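Local coordinates for DNA processing protein DprA (Streptococcus pneumoniae, PDB 3UQZ) that helps load the RecA recombinase onto single-stranded DNA during transformation and binds that DNA cooperatively, protecting it from nucleases, at residues P72-L77 with V93-K98. Residues are numbered along the deposited sequence; the frame is centred on the assembly and turned at random.
Sequences PSFSIL and VLLFYK
Four backbone hydrogen bonds join 72-77 to 93-98 as an antiparallel ladder at one edge of the mixed sheet of the Rossmann-like domain, where 73-75 is the outermost strand within the chain. Phe74 and Leu95 form the hydrogen-bonded pair: Leu95 N gives to Phe74 O at 3.0 Å, nearly straight and along the C=O axis, and Phe74 N returns a bond to Leu95 O at 3.1 Å. Tyr97 N to Pro72 O and Ile76 N to Val93 O extend the ladder, each donor standing above the carbonyl plane. At the Ile76 end the chain bends in an ST turn, Leu77 N giving to Ser75 OG at 3.3 Å; Ser75 OG is also hydrogen-bonded to Asn5 OD1 of helix 5-13, tying the strand to the N-terminal SAM-like domain. On the Ser73, Ser75, Leu94 and Phe96 face, Leu94 CD1 lies against Ser75 CB, and the Phe96 ring meets Tyr9 edge-to-face. On the opposite face, Phe74 and Leu95 lie side by side, Leu95 CB over one face of the Phe74 ring and Leu95 CD1 3.9 Å from Phe74 CZ. Tyr97, its CG in the crowded position between N and C (chi1 73°), brings its ring toward 72-77, with CD2 at the edge of the Phe74 ring. Over one face of that tyrosine ring sits Pro72 CG, a CH-pi contact 3.9 Å from the centroid.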
# COMPACT_ATOMS: atom_id res chain seq x y z
N PRO A 72 39.82 -15.73 -2.65
CA PRO A 72 39.39 -16.47 -3.85
C PRO A 72 38.40 -15.68 -4.71
O PRO A 72 37.91 -14.63 -4.27
CB PRO A 72 38.75 -17.75 -3.28
CG PRO A 72 38.35 -17.39 -1.91
CD PRO A 72 39.34 -16.39 -1.42
N SER A 73 38.13 -16.16 -5.93
CA SER A 73 37.25 -15.47 -6.86
C SER A 73 36.61 -16.42 -7.86
O SER A 73 36.94 -17.60 -7.91
CB SER A 73 38.02 -14.37 -7.60
OG SER A 73 39.19 -14.87 -8.23
N PHE A 74 35.66 -15.88 -8.64
CA PHE A 74 34.95 -16.54 -9.74
C PHE A 74 34.50 -15.45 -10.71
O PHE A 74 34.27 -14.31 -10.30
CB PHE A 74 33.79 -17.43 -9.27
CG PHE A 74 32.59 -16.73 -8.66
CD1 PHE A 74 31.48 -16.40 -9.44
CD2 PHE A 74 32.56 -16.41 -7.30
CE1 PHE A 74 30.39 -15.73 -8.89
CE2 PHE A 74 31.46 -15.75 -6.75
CZ PHE A 74 30.38 -15.42 -7.55
N SER A 75 34.43 -15.79 -12.01
CA SER A 75 34.06 -14.84 -13.06
C SER A 75 32.82 -15.30 -13.81
O SER A 75 32.38 -16.43 -13.64
CB SER A 75 35.22 -14.64 -14.03
OG SER A 75 35.44 -15.80 -14.83
N ILE A 76 32.31 -14.43 -14.70
CA ILE A 76 31.18 -14.71 -15.58
C ILE A 76 31.47 -15.90 -16.54
O ILE A 76 30.55 -16.42 -17.16
CB ILE A 76 30.73 -13.39 -16.29
CG1 ILE A 76 29.25 -13.48 -16.80
CG2 ILE A 76 31.72 -12.94 -17.37
CD1 ILE A 76 28.49 -12.13 -16.87
N LEU A 77 32.75 -16.33 -16.65
CA LEU A 77 33.19 -17.47 -17.48
C LEU A 77 33.04 -18.81 -16.75
O LEU A 77 32.91 -19.85 -17.39
CB LEU A 77 34.66 -17.29 -17.94
CG LEU A 77 35.01 -16.03 -18.81
CD1 LEU A 77 36.51 -15.97 -19.12
CD2 LEU A 77 34.19 -15.95 -20.12
N VAL A 93 31.70 -8.78 -13.87
CA VAL A 93 32.56 -9.64 -14.66
C VAL A 93 33.45 -10.57 -13.80
O VAL A 93 33.72 -11.70 -14.19
CB VAL A 93 33.30 -8.77 -15.71
CG1 VAL A 93 34.75 -8.49 -15.35
CG2 VAL A 93 33.14 -9.35 -17.10
N LEU A 94 33.84 -10.10 -12.60
CA LEU A 94 34.66 -10.84 -11.64
C LEU A 94 34.22 -10.48 -10.21
O LEU A 94 34.04 -9.30 -9.92
CB LEU A 94 36.16 -10.51 -11.87
CG LEU A 94 37.21 -11.13 -10.92
CD1 LEU A 94 37.52 -12.56 -11.30
CD2 LEU A 94 38.49 -10.32 -10.92
N LEU A 95 34.05 -11.49 -9.35
CA LEU A 95 33.66 -11.33 -7.94
C LEU A 95 34.59 -12.10 -7.02
O LEU A 95 34.79 -13.30 -7.20
CB LEU A 95 32.19 -11.78 -7.67
CG LEU A 95 31.05 -10.89 -8.18
CD1 LEU A 95 29.74 -11.64 -8.19
CD2 LEU A 95 30.93 -9.63 -7.35
N PHE A 96 35.12 -11.40 -6.01
CA PHE A 96 35.95 -11.97 -4.96
C PHE A 96 35.01 -12.35 -3.84
O PHE A 96 33.99 -11.68 -3.65
CB PHE A 96 36.98 -10.97 -4.45
CG PHE A 96 38.02 -10.61 -5.47
CD1 PHE A 96 39.14 -11.41 -5.66
CD2 PHE A 96 37.88 -9.46 -6.25
CE1 PHE A 96 40.11 -11.06 -6.60
CE2 PHE A 96 38.85 -9.12 -7.19
CZ PHE A 96 39.96 -9.91 -7.35
N TYR A 97 35.32 -13.44 -3.12
CA TYR A 97 34.46 -13.92 -2.06
C TYR A 97 35.21 -14.42 -0.84
O TYR A 97 36.41 -14.72 -0.90
CB TYR A 97 33.48 -14.99 -2.59
CG TYR A 97 34.11 -16.32 -2.90
CD1 TYR A 97 34.14 -17.34 -1.95
CD2 TYR A 97 34.64 -16.59 -4.16
CE1 TYR A 97 34.73 -18.57 -2.23
CE2 TYR A 97 35.22 -17.82 -4.45
CZ TYR A 97 35.26 -18.81 -3.49
OH TYR A 97 35.81 -20.03 -3.78
N LYS A 98 34.47 -14.53 0.25
CA LYS A 98 34.89 -15.02 1.55
C LYS A 98 33.70 -15.83 2.07
O LYS A 98 32.64 -15.27 2.32
CB LYS A 98 35.21 -13.82 2.46
CG LYS A 98 35.79 -14.21 3.80
CD LYS A 98 37.29 -13.99 3.88
CE LYS A 98 37.82 -14.30 5.27
NZ LYS A 98 37.57 -15.72 5.68